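SmhA (PDB 7A27) is one component of Smh, a tripartite alpha-pore-forming toxin of Serratia marcescens, held here in its soluble form and probably acting with its partners to perforate membranes. Local coordinates at residues Q24-Q29 against A354-N359; A16-I21 against G78-A83; S234-I239 against N360-V365; Q132-R137 against L293-M298. One frame throughout, in Å; residues are numbered along the deposited sequence.

In the fold
Helix 14-37 ties the first two contacts together: interaction 1 sets its middle against the end of helix 325-358, and interaction 2 sets an earlier turn against helix 48-96. Their centres lie about 13 Å apart, and the hydroxyls Tyr356 OH and Tyr80 OH meet at 2.9 Å, a probable hydrogen bond. Interaction 4 adjoins both through helix 272-299, with Met298 packing on Ile21 and Thr294 on Gln24. Interaction 3 continues the chain beyond interaction 1 and reaches the strand 230-237; its centre is about 25 Å from those of interactions 2 and 4. Asn359 of interaction 1 belongs to a calcium site, empty in this model, and the side chain of Leu362 is about 6 Å from the side chain of Asn359.

Interaction 1: Q24-Q29 against A354-N359; sequences QALLNQ and ANYAGN
Leu26 and Tyr356 cross at about a right angle, and the CD2 methyl of the leucine lies over the phenol. Both side chains have CG anti to the carbonyl carbon, which carries their ends into the gap between helices 14-37 and 325-358. These run almost parallel here, at 9°, with axes 10.3 Å apart at closest approach. Leu26 CD2 makes a CH-pi contact with one face of the Tyr356 ring, 4.1 Å from the centroid and displaced toward CD1. Ala25 approaches the same ring at its edge, with its CB 3.8 Å from Tyr356 CE1, while the hydroxyl beyond turns to Tyr80.

Gln29 reaches across on an extended chain, CG anti to the backbone N, and slides past Asn359 in the opposite direction, their amide planes 80° apart. Its NE2 donates to Tyr356 O at 2.9 Å; the bond is nearly straight (163°), lies close to the plane of the glutamine amide and uses a carbonyl lone pair. On the other side of the same amide, OE1 accepts a weak bond from Asn359 ND2 at 3.4 Å.

Asn359, just past the helix end, is a calcium ligand seen in this protein, though no ion is bound here. Gln29 uses both ends of its amide in a buried setting, satisfying a last-turn carbonyl with one and making with the other a weak bond to the carboxamide of a calcium-site residue, which may favour its orientation.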
loop_
_atom_site.group_PDB
_atom_site.type_symbol
_atom_site.label_atom_id
_atom_site.label_comp_id
_atom_site.label_asym_id
_atom_site.label_seq_id
_atom_site.Cartn_x
_atom_site.Cartn_y
_atom_site.Cartn_z
ATOM N N GLN A 24 -1.562 0.106 -2.964
ATOM C CA GLN A 24 -0.917 -1.060 -2.313
ATOM C C GLN A 24 -0.618 -0.722 -0.857
ATOM O O GLN A 24 -0.914 -1.558 -0.013
ATOM C CB GLN A 24 0.329 -1.488 -3.094
ATOM C CG GLN A 24 0.075 -1.810 -4.565
ATOM C CD GLN A 24 -0.821 -2.996 -4.840
ATOM O OE1 GLN A 24 -1.226 -3.752 -3.955
ATOM N NE2 GLN A 24 -1.141 -3.185 -6.108
ATOM N N ALA A 25 -0.069 0.451 -0.564
ATOM C CA ALA A 25 0.284 0.879 0.812
ATOM C C ALA A 25 -0.961 0.866 1.693
ATOM O O ALA A 25 -0.842 0.379 2.812
ATOM C CB ALA A 25 0.931 2.247 0.831
ATOM N N LEU A 26 -2.102 1.388 1.232
ATOM C CA LEU A 26 -3.360 1.407 2.022
ATOM C C LEU A 26 -3.783 -0.029 2.312
ATOM O O LEU A 26 -4.150 -0.314 3.448
ATOM C CB LEU A 26 -4.471 2.132 1.261
ATOM C CG LEU A 26 -4.350 3.643 1.177
ATOM C CD1 LEU A 26 -5.349 4.197 0.179
ATOM C CD2 LEU A 26 -4.543 4.289 2.525
ATOM N N LEU A 27 -3.785 -0.882 1.299
ATOM C CA LEU A 27 -4.158 -2.304 1.457
ATOM C C LEU A 27 -3.170 -2.949 2.443
ATOM O O LEU A 27 -3.621 -3.643 3.347
ATOM C CB LEU A 27 -4.167 -3.002 0.094
ATOM C CG LEU A 27 -4.598 -4.461 0.125
ATOM C CD1 LEU A 27 -5.940 -4.617 0.782
ATOM C CD2 LEU A 27 -4.676 -5.042 -1.263
ATOM N N ASN A 28 -1.876 -2.671 2.329
ATOM C CA ASN A 28 -0.837 -3.289 3.191
ATOM C C ASN A 28 -1.034 -2.795 4.630
ATOM O O ASN A 28 -0.632 -3.499 5.568
ATOM C CB ASN A 28 0.576 -3.001 2.683
ATOM C CG ASN A 28 1.573 -4.071 3.090
ATOM O OD1 ASN A 28 1.193 -5.202 3.405
ATOM N ND2 ASN A 28 2.853 -3.728 3.066
ATOM N N GLN A 29 -1.632 -1.624 4.798
ATOM C CA GLN A 29 -1.961 -1.034 6.121
ATOM C C GLN A 29 -2.998 -1.967 6.765
ATOM O O GLN A 29 -2.830 -2.301 7.964
ATOM C CB GLN A 29 -2.442 0.408 5.897
ATOM C CG GLN A 29 -2.544 1.276 7.131
ATOM C CD GLN A 29 -2.921 2.710 6.806
ATOM O OE1 GLN A 29 -3.357 3.036 5.711
ATOM N NE2 GLN A 29 -2.763 3.604 7.772
ATOM N N ALA A 354 -5.754 11.739 4.080
ATOM C CA ALA A 354 -6.991 11.517 4.860
ATOM C C ALA A 354 -7.243 10.008 4.947
ATOM O O ALA A 354 -7.622 9.536 6.024
ATOM C CB ALA A 354 -8.160 12.243 4.248
ATOM N N ASN A 355 -7.003 9.285 3.856
ATOM C CA ASN A 355 -7.186 7.814 3.786
ATOM C C ASN A 355 -6.154 7.122 4.684
ATOM O O ASN A 355 -6.556 6.237 5.447
ATOM C CB ASN A 355 -7.139 7.299 2.344
ATOM C CG ASN A 355 -8.472 7.368 1.620
ATOM O OD1 ASN A 355 -9.529 7.288 2.236
ATOM N ND2 ASN A 355 -8.424 7.447 0.300
ATOM N N TYR A 356 -4.874 7.505 4.618
ATOM C CA TYR A 356 -3.816 6.893 5.468
ATOM C C TYR A 356 -4.156 7.130 6.936
ATOM O O TYR A 356 -3.788 6.279 7.756
ATOM C CB TYR A 356 -2.425 7.450 5.164
ATOM C CG TYR A 356 -1.751 6.916 3.922
ATOM C CD1 TYR A 356 -1.335 5.597 3.848
ATOM C CD2 TYR A 356 -1.455 7.740 2.855
ATOM C CE1 TYR A 356 -0.694 5.097 2.723
ATOM C CE2 TYR A 356 -0.836 7.254 1.728
ATOM C CZ TYR A 356 -0.436 5.935 1.655
ATOM O OH TYR A 356 0.199 5.513 0.521
ATOM N N ALA A 357 -4.816 8.244 7.261
ATOM C CA ALA A 357 -5.220 8.570 8.649
ATOM C C ALA A 357 -6.385 7.664 9.052
ATOM O O ALA A 357 -6.265 7.001 10.094
ATOM C CB ALA A 357 -5.583 10.028 8.791
ATOM N N GLY A 358 -7.443 7.619 8.234
ATOM C CA GLY A 358 -8.703 6.895 8.501
ATOM C C GLY A 358 -8.524 5.392 8.489
ATOM O O GLY A 358 -9.094 4.712 9.377
ATOM N N ASN A 359 -7.716 4.896 7.552
ATOM C CA ASN A 359 -7.468 3.449 7.332
ATOM C C ASN A 359 -6.464 2.898 8.352
ATOM O O ASN A 359 -6.018 1.748 8.134
ATOM C CB ASN A 359 -6.977 3.182 5.907
ATOM C CG ASN A 359 -7.039 1.721 5.512
ATOM O OD1 ASN A 359 -7.975 1.012 5.881
ATOM N ND2 ASN A 359 -6.047 1.266 4.764
#

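Interaction 2: A16-I21 against G78-A83; sequences AMHISI and GLYTKA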
loop_
_atom_site.group_PDB
_atom_site.type_symbol
_atom_site.label_atom_id
_atom_site.label_comp_id
_atom_site.label_asym_id
_atom_site.label_seq_id
_atom_site.Cartn_x
_atom_site.Cartn_y
_atom_site.Cartn_z
ATOM N N ALA A 16 -0.659 10.039 -10.915
ATOM C CA ALA A 16 -0.960 8.609 -11.136
ATOM C C ALA A 16 -0.004 7.747 -10.299
ATOM O O ALA A 16 -0.440 6.781 -9.672
ATOM C CB ALA A 16 -0.849 8.289 -12.601
ATOM N N MET A 17 1.274 8.087 -10.301
ATOM C CA MET A 17 2.324 7.325 -9.595
ATOM C C MET A 17 1.995 7.275 -8.106
ATOM O O MET A 17 2.163 6.200 -7.542
ATOM C CB MET A 17 3.705 7.940 -9.825
ATOM C CG MET A 17 4.842 7.022 -9.435
ATOM S SD MET A 17 6.216 7.235 -10.514
ATOM C CE MET A 17 5.588 6.363 -11.952
ATOM N N HIS A 18 1.518 8.371 -7.503
ATOM C CA HIS A 18 1.142 8.433 -6.063
ATOM C C HIS A 18 -0.115 7.586 -5.837
ATOM O O HIS A 18 -0.165 6.872 -4.821
ATOM C CB HIS A 18 0.970 9.876 -5.568
ATOM C CG HIS A 18 2.230 10.564 -5.149
ATOM N ND1 HIS A 18 2.980 11.317 -6.004
ATOM C CD2 HIS A 18 2.873 10.625 -3.959
ATOM C CE1 HIS A 18 4.024 11.815 -5.352
ATOM N NE2 HIS A 18 3.973 11.431 -4.093
ATOM N N ILE A 19 -1.080 7.640 -6.748
ATOM C CA ILE A 19 -2.325 6.822 -6.679
ATOM C C ILE A 19 -1.956 5.323 -6.717
ATOM O O ILE A 19 -2.482 4.573 -5.891
ATOM C CB ILE A 19 -3.302 7.261 -7.793
ATOM C CG1 ILE A 19 -3.814 8.682 -7.529
ATOM C CG2 ILE A 19 -4.434 6.264 -7.966
ATOM C CD1 ILE A 19 -4.670 9.265 -8.628
ATOM N N SER A 20 -1.049 4.889 -7.597
ATOM C CA SER A 20 -0.673 3.458 -7.695
ATOM C C SER A 20 0.066 3.043 -6.417
ATOM O O SER A 20 -0.003 1.836 -6.075
ATOM C CB SER A 20 0.110 3.121 -8.945
ATOM O OG SER A 20 1.469 3.517 -8.824
ATOM N N ILE A 21 0.723 3.983 -5.714
ATOM C CA ILE A 21 1.408 3.693 -4.418
ATOM C C ILE A 21 0.332 3.556 -3.349
ATOM O O ILE A 21 0.337 2.522 -2.656
ATOM C CB ILE A 21 2.453 4.753 -4.038
ATOM C CG1 ILE A 21 3.647 4.707 -4.998
ATOM C CG2 ILE A 21 2.894 4.554 -2.589
ATOM C CD1 ILE A 21 4.615 5.870 -4.865
ATOM N N GLY A 78 5.034 11.657 4.708
ATOM C CA GLY A 78 6.095 12.666 4.552
ATOM C C GLY A 78 6.332 13.015 3.093
ATOM O O GLY A 78 6.365 14.205 2.787
ATOM N N LEU A 79 6.476 12.015 2.223
ATOM C CA LEU A 79 6.729 12.211 0.766
ATOM C C LEU A 79 5.513 12.857 0.098
ATOM O O LEU A 79 5.717 13.619 -0.872
ATOM C CB LEU A 79 7.015 10.889 0.064
ATOM C CG LEU A 79 8.340 10.223 0.402
ATOM C CD1 LEU A 79 8.478 8.918 -0.374
ATOM C CD2 LEU A 79 9.533 11.147 0.167
ATOM N N TYR A 80 4.303 12.497 0.529
ATOM C CA TYR A 80 3.065 13.055 -0.048
ATOM C C TYR A 80 3.020 14.556 0.282
ATOM O O TYR A 80 2.760 15.361 -0.625
ATOM C CB TYR A 80 1.829 12.295 0.446
ATOM C CG TYR A 80 1.547 10.947 -0.177
ATOM C CD1 TYR A 80 2.358 9.854 0.072
ATOM C CD2 TYR A 80 0.422 10.737 -0.966
ATOM C CE1 TYR A 80 2.096 8.607 -0.480
ATOM C CE2 TYR A 80 0.131 9.489 -1.503
ATOM C CZ TYR A 80 0.973 8.418 -1.256
ATOM O OH TYR A 80 0.712 7.180 -1.771
ATOM N N THR A 81 3.301 14.920 1.538
ATOM C CA THR A 81 3.288 16.326 2.017
ATOM C C THR A 81 4.223 17.155 1.122
ATOM O O THR A 81 3.839 18.286 0.717
ATOM C CB THR A 81 3.651 16.416 3.506
ATOM O OG1 THR A 81 2.790 15.514 4.209
ATOM C CG2 THR A 81 3.505 17.815 4.076
ATOM N N LYS A 82 5.384 16.591 0.780
ATOM C CA LYS A 82 6.399 17.262 -0.067
ATOM C C LYS A 82 5.750 17.664 -1.402
ATOM O O LYS A 82 6.000 18.795 -1.855
ATOM C CB LYS A 82 7.643 16.371 -0.147
ATOM C CG LYS A 82 8.515 16.451 1.103
ATOM C CD LYS A 82 9.524 15.319 1.240
ATOM C CE LYS A 82 10.755 15.640 2.058
ATOM N NZ LYS A 82 10.469 16.444 3.272
ATOM N N ALA A 83 4.898 16.810 -1.971
ATOM C CA ALA A 83 4.158 17.103 -3.212
ATOM C C ALA A 83 3.206 18.290 -2.991
ATOM O O ALA A 83 3.222 19.198 -3.823
ATOM C CB ALA A 83 3.441 15.871 -3.698
#
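This is an antiparallel pairing within the long helical bundle of the toxin, joining helix 14-37 to helix 48-96. The local axes run at 158° to each other and approach to 12.1 Å, a wide spacing bridged by two aromatic side chains that reach toward each other tip to tip.

The aromatic interaction carries the contact. His18 and Tyr80 form a T-shaped pair, the imidazole presenting its edge to the phenol face, with ring planes at 73° and centroids 4.9 Å apart. Both rings leave their helices with CG anti to the carbonyl carbon. On the other flank of CG from CD2, ND1 is hydrogen-bonded to the carbonyl of Leu14 one turn back, which fixes the rotation of the ring and leaves the CD2 side turned to the tyrosine. Phe345 of helix 325-358 also meets the histidine ring.

Van der Waals contacts are sparser. Ala83 CB comes within 4.4 Å of His18 CE1, and Ile21 slides past the tyrosine, its CG2 methyl 3.5 Å from Tyr80 OH.

The polar part centres on that hydroxyl, which is buried and hydrogen-bonded to Ser22 and to Tyr356, so it links three helices. The tyrosine is thus held at its tip, while His18 CD2 sits 3.7 Å above the plane of the Tyr80 ring, directly over its centre.

Interaction 3: S234-I239 against N360-V365; sequences SGIQAI and NILPEV
Val365, near the end of the modelled chain, points its CB toward the segment 234-239 and spreads two methyls against it. With chi1 at -72°, CG1 stands anti to the carbonyl carbon, and CG2 takes the crowded position between the backbone N and the carbonyl carbon. CG2 packs on the aliphatic base of Gln237, 3.6 Å from its CB and 4.0 Å from its CG. The glutamine chain bends at chi2, and its OE1 is hydrogen-bonded to Ser200 on the adjoining strand. CG1 meets the CD1 methyl of Ile239 at 4.0 Å, the two side chains crossing at about a right angle.

That same Ile239 CD1 also touches Pro363 CG at 4.1 Å, so a single methyl closes against two residues of the tail. Earlier in both segments, and more deeply buried, Ile236 CD1 meets Leu362 CD2 at 3.9 Å.

The strand belongs to the antiparallel hairpin of 198-206 and 230-237, which probably corresponds to the beta-tongue of ClyA-family toxins. The segment 360-365 passes it obliquely, the touching parts running 67° apart. On the other strand, Gln199 is backbone-bonded to Val365, and its side-chain NE2 bonds to Leu362 O. No hydrogen bond joins 234-239 to 360-365: between these two segments the contact rests on aliphatic carbons, buried at Ile236 and Leu362 and more open toward Ile239, while polar ties to the hairpin run through Gln199.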
loop_
_atom_site.group_PDB
_atom_site.type_symbol
_atom_site.label_atom_id
_atom_site.label_comp_id
_atom_site.label_asym_id
_atom_site.label_seq_id
_atom_site.Cartn_x
_atom_site.Cartn_y
_atom_site.Cartn_z
ATOM N N SER A 234 -9.030 -14.768 11.900
ATOM C CA SER A 234 -9.543 -13.432 11.516
ATOM C C SER A 234 -9.346 -13.274 10.007
ATOM O O SER A 234 -8.317 -13.759 9.476
ATOM C CB SER A 234 -8.868 -12.327 12.308
ATOM O OG SER A 234 -9.010 -12.528 13.719
ATOM N N GLY A 235 -10.317 -12.667 9.331
ATOM C CA GLY A 235 -10.247 -12.412 7.886
ATOM C C GLY A 235 -10.793 -11.039 7.563
ATOM O O GLY A 235 -11.690 -10.570 8.320
ATOM N N ILE A 236 -10.269 -10.414 6.501
ATOM C CA ILE A 236 -10.750 -9.093 5.993
ATOM C C ILE A 236 -12.209 -9.273 5.571
ATOM O O ILE A 236 -12.557 -10.403 5.151
ATOM C CB ILE A 236 -9.923 -8.576 4.800
ATOM C CG1 ILE A 236 -8.430 -8.443 5.118
ATOM C CG2 ILE A 236 -10.498 -7.268 4.284
ATOM C CD1 ILE A 236 -8.109 -7.457 6.201
ATOM N N GLN A 237 -13.017 -8.213 5.666
ATOM C CA GLN A 237 -14.429 -8.209 5.222
ATOM C C GLN A 237 -14.727 -6.843 4.605
ATOM O O GLN A 237 -14.023 -5.879 4.914
ATOM C CB GLN A 237 -15.357 -8.463 6.398
ATOM C CG GLN A 237 -16.486 -9.421 6.048
ATOM C CD GLN A 237 -16.093 -10.880 6.105
ATOM O OE1 GLN A 237 -15.383 -11.344 7.007
ATOM N NE2 GLN A 237 -16.754 -11.645 5.248
ATOM N N ALA A 238 -15.708 -6.771 3.717
ATOM C CA ALA A 238 -16.148 -5.486 3.146
ATOM C C ALA A 238 -16.968 -4.805 4.236
ATOM O O ALA A 238 -17.530 -5.545 5.079
ATOM C CB ALA A 238 -16.946 -5.713 1.888
ATOM N N ILE A 239 -17.032 -3.475 4.236
ATOM C CA ILE A 239 -17.836 -2.718 5.238
ATOM C C ILE A 239 -19.336 -2.949 5.030
ATOM O O ILE A 239 -20.005 -3.150 6.059
ATOM C CB ILE A 239 -17.423 -1.241 5.261
ATOM C CG1 ILE A 239 -16.008 -1.137 5.821
ATOM C CG2 ILE A 239 -18.379 -0.370 6.059
ATOM C CD1 ILE A 239 -15.849 -1.577 7.263
ATOM N N ASN A 360 -6.154 3.638 9.430
ATOM C CA ASN A 360 -5.204 3.180 10.477
ATOM C C ASN A 360 -5.882 2.132 11.362
ATOM O O ASN A 360 -5.160 1.390 12.039
ATOM C CB ASN A 360 -4.664 4.299 11.365
ATOM C CG ASN A 360 -3.542 3.798 12.259
ATOM O OD1 ASN A 360 -2.574 3.190 11.791
ATOM N ND2 ASN A 360 -3.653 4.025 13.552
ATOM N N ILE A 361 -7.213 2.094 11.364
ATOM C CA ILE A 361 -8.019 1.144 12.186
ATOM C C ILE A 361 -8.797 0.214 11.243
ATOM O O ILE A 361 -9.282 0.691 10.209
ATOM C CB ILE A 361 -8.921 1.898 13.193
ATOM C CG1 ILE A 361 -9.672 0.924 14.112
ATOM C CG2 ILE A 361 -9.867 2.852 12.482
ATOM C CD1 ILE A 361 -8.790 -0.035 14.924
ATOM N N LEU A 362 -8.871 -1.080 11.580
ATOM C CA LEU A 362 -9.580 -2.147 10.818
ATOM C C LEU A 362 -10.770 -2.592 11.661
ATOM O O LEU A 362 -10.687 -3.568 12.404
ATOM C CB LEU A 362 -8.611 -3.308 10.569
ATOM C CG LEU A 362 -9.086 -4.405 9.620
ATOM C CD1 LEU A 362 -9.222 -3.852 8.207
ATOM C CD2 LEU A 362 -8.120 -5.596 9.638
ATOM N N PRO A 363 -11.917 -1.880 11.562
ATOM C CA PRO A 363 -13.068 -2.144 12.432
ATOM C C PRO A 363 -13.691 -3.542 12.343
ATOM O O PRO A 363 -13.575 -4.139 11.332
ATOM C CB PRO A 363 -14.088 -1.097 11.955
ATOM C CG PRO A 363 -13.653 -0.717 10.560
ATOM C CD PRO A 363 -12.147 -0.762 10.627
ATOM N N GLU A 364 -14.356 -4.002 13.407
ATOM C CA GLU A 364 -15.130 -5.278 13.430
ATOM C C GLU A 364 -16.405 -5.092 12.586
ATOM O O GLU A 364 -16.900 -3.945 12.513
ATOM C CB GLU A 364 -15.547 -5.668 14.851
ATOM C CG GLU A 364 -14.390 -5.864 15.827
ATOM C CD GLU A 364 -13.569 -7.128 15.643
ATOM O OE1 GLU A 364 -14.112 -8.130 15.094
ATOM O OE2 GLU A 364 -12.388 -7.123 16.073
ATOM N N VAL A 365 -16.924 -6.157 11.963
ATOM C CA VAL A 365 -18.227 -6.087 11.219
ATOM C C VAL A 365 -19.120 -7.246 11.662
ATOM O O VAL A 365 -18.593 -8.322 11.898
ATOM C CB VAL A 365 -18.079 -5.989 9.692
ATOM C CG1 VAL A 365 -17.565 -4.614 9.297
ATOM C CG2 VAL A 365 -17.196 -7.088 9.159
#

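Interaction 4: Q132-R137 against L293-M298; sequences QLQAKR and LTEQRM
The guanidinium of Arg137 meets the carboxylate of Glu295 with its edge: OE1 lies near the guanidinium plane, whereas NH1 approaches that oxygen from above the carboxylate plane. The two flat groups are turned 64° against each other, so they meet through a single N-H rather than side by side. The resulting salt bridge, NH1 to Glu295 OE1 at 2.9 Å, is bent, with an N-H...O angle of 140°. The amide of Gln296 comes up obliquely, its NE2 3.7 Å from Arg137 NH1.

Torsions set this geometry. Arg137 is extended from CG to NE, with CG anti to the backbone N, and so spans the gap to the facing helix. In Glu295, CG anti to N brings that atom to 4.1 Å from Leu133 C, and the bend at chi2 then turns the carboxylate toward Arg137. Its other oxygen, OE2, lies 3.8 Å from Gln134 CG and makes a weak hydrogen bond with His130. Arg137 NE has a second acidic partner in Glu141, so the positive charge is probably shared between two carboxylates.

Beside this polar part, Leu133 CD1 packs on Met298 CG at 3.6 Å, the two side chains crossing at about a right angle.

Helices 104-155 and 272-299 run antiparallel here, at 148° with axes 9.4 Å apart at closest approach; helix 48-96 flanks them, through Thr72 against Leu133 and Leu76 against Met298, and helix 14-37 also borders Met298, through Ile21.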
loop_
_atom_site.group_PDB
_atom_site.type_symbol
_atom_site.label_atom_id
_atom_site.label_comp_id
_atom_site.label_asym_id
_atom_site.label_seq_id
_atom_site.Cartn_x
_atom_site.Cartn_y
_atom_site.Cartn_z
ATOM N N GLN A 132 14.825 1.978 2.261
ATOM C CA GLN A 132 14.334 1.308 3.497
ATOM C C GLN A 132 13.354 0.186 3.109
ATOM O O GLN A 132 13.449 -0.906 3.681
ATOM C CB GLN A 132 13.691 2.292 4.475
ATOM C CG GLN A 132 14.671 2.973 5.409
ATOM C CD GLN A 132 13.970 3.933 6.346
ATOM O OE1 GLN A 132 12.745 3.918 6.504
ATOM N NE2 GLN A 132 14.755 4.768 7.022
ATOM N N LEU A 133 12.436 0.438 2.178
ATOM C CA LEU A 133 11.445 -0.567 1.721
ATOM C C LEU A 133 12.178 -1.765 1.104
ATOM O O LEU A 133 11.784 -2.909 1.368
ATOM C CB LEU A 133 10.495 0.095 0.715
ATOM C CG LEU A 133 9.438 1.008 1.322
ATOM C CD1 LEU A 133 8.691 1.762 0.246
ATOM C CD2 LEU A 133 8.463 0.189 2.147
ATOM N N GLN A 134 13.212 -1.495 0.314
ATOM C CA GLN A 134 14.036 -2.514 -0.388
ATOM C C GLN A 134 14.722 -3.409 0.656
ATOM O O GLN A 134 14.734 -4.636 0.465
ATOM C CB GLN A 134 15.036 -1.796 -1.294
ATOM C CG GLN A 134 15.644 -2.675 -2.370
ATOM C CD GLN A 134 16.592 -1.875 -3.227
ATOM O OE1 GLN A 134 16.225 -1.396 -4.298
ATOM N NE2 GLN A 134 17.794 -1.649 -2.716
ATOM N N ALA A 135 15.246 -2.811 1.731
ATOM C CA ALA A 135 15.923 -3.508 2.848
ATOM C C ALA A 135 14.941 -4.465 3.537
ATOM O O ALA A 135 15.300 -5.631 3.762
ATOM C CB ALA A 135 16.477 -2.504 3.821
ATOM N N LYS A 136 13.748 -3.988 3.879
ATOM C CA LYS A 136 12.711 -4.819 4.519
ATOM C C LYS A 136 12.349 -5.959 3.571
ATOM O O LYS A 136 12.305 -7.111 4.026
ATOM C CB LYS A 136 11.468 -3.997 4.880
ATOM C CG LYS A 136 11.568 -3.165 6.148
ATOM C CD LYS A 136 11.802 -4.061 7.373
ATOM C CE LYS A 136 11.571 -3.411 8.725
ATOM N NZ LYS A 136 12.489 -2.286 9.025
ATOM N N ARG A 137 12.094 -5.668 2.299
ATOM C CA ARG A 137 11.723 -6.722 1.327
ATOM C C ARG A 137 12.748 -7.864 1.413
ATOM O O ARG A 137 12.332 -9.027 1.558
ATOM C CB ARG A 137 11.655 -6.151 -0.090
ATOM C CG ARG A 137 11.420 -7.205 -1.155
ATOM C CD ARG A 137 11.495 -6.636 -2.554
ATOM N NE ARG A 137 11.484 -7.725 -3.525
ATOM C CZ ARG A 137 11.432 -7.564 -4.836
ATOM N NH1 ARG A 137 11.349 -6.347 -5.352
ATOM N NH2 ARG A 137 11.440 -8.623 -5.625
ATOM N N LEU A 293 4.886 -5.214 -3.747
ATOM C CA LEU A 293 4.251 -4.329 -4.758
ATOM C C LEU A 293 4.434 -2.876 -4.319
ATOM O O LEU A 293 4.635 -2.023 -5.197
ATOM C CB LEU A 293 2.772 -4.668 -4.953
ATOM C CG LEU A 293 2.481 -5.956 -5.721
ATOM C CD1 LEU A 293 0.985 -6.069 -5.991
ATOM C CD2 LEU A 293 3.231 -6.022 -7.036
ATOM N N THR A 294 4.412 -2.607 -3.008
ATOM C CA THR A 294 4.600 -1.237 -2.466
ATOM C C THR A 294 6.018 -0.811 -2.847
ATOM O O THR A 294 6.136 0.206 -3.506
ATOM C CB THR A 294 4.243 -1.176 -0.980
ATOM O OG1 THR A 294 2.874 -1.572 -0.853
ATOM C CG2 THR A 294 4.420 0.198 -0.376
ATOM N N GLU A 295 7.025 -1.638 -2.548
ATOM C CA GLU A 295 8.449 -1.388 -2.876
ATOM C C GLU A 295 8.597 -1.109 -4.371
ATOM O O GLU A 295 9.321 -0.166 -4.693
ATOM C CB GLU A 295 9.294 -2.598 -2.483
ATOM C CG GLU A 295 10.796 -2.409 -2.673
ATOM C CD GLU A 295 11.376 -2.753 -4.036
ATOM O OE1 GLU A 295 10.765 -3.540 -4.760
ATOM O OE2 GLU A 295 12.460 -2.244 -4.365
ATOM N N GLN A 296 7.938 -1.888 -5.239
ATOM C CA GLN A 296 8.085 -1.797 -6.717
ATOM C C GLN A 296 7.481 -0.493 -7.259
ATOM O O GLN A 296 8.107 0.104 -8.153
ATOM C CB GLN A 296 7.500 -3.023 -7.415
ATOM C CG GLN A 296 8.444 -4.220 -7.408
ATOM C CD GLN A 296 7.789 -5.526 -7.797
ATOM O OE1 GLN A 296 6.598 -5.593 -8.097
ATOM N NE2 GLN A 296 8.564 -6.597 -7.772
ATOM N N ARG A 297 6.322 -0.059 -6.769
ATOM C CA ARG A 297 5.684 1.202 -7.245
ATOM C C ARG A 297 6.515 2.390 -6.766
ATOM O O ARG A 297 6.609 3.365 -7.508
ATOM C CB ARG A 297 4.251 1.359 -6.741
ATOM C CG ARG A 297 3.332 0.220 -7.140
ATOM C CD ARG A 297 3.121 0.042 -8.635
ATOM N NE ARG A 297 2.658 -1.338 -8.857
ATOM C CZ ARG A 297 1.434 -1.808 -8.543
ATOM N NH1 ARG A 297 0.514 -1.021 -7.972
ATOM N NH2 ARG A 297 1.162 -3.078 -8.804
ATOM N N MET A 298 7.110 2.272 -5.578
ATOM C CA MET A 298 7.941 3.312 -4.924
ATOM C C MET A 298 9.284 3.435 -5.650
ATOM O O MET A 298 9.858 4.529 -5.615
ATOM C CB MET A 298 8.188 2.911 -3.476
ATOM C CG MET A 298 8.862 3.974 -2.634
ATOM S SD MET A 298 8.030 5.544 -2.422
ATOM C CE MET A 298 6.376 4.897 -2.302
#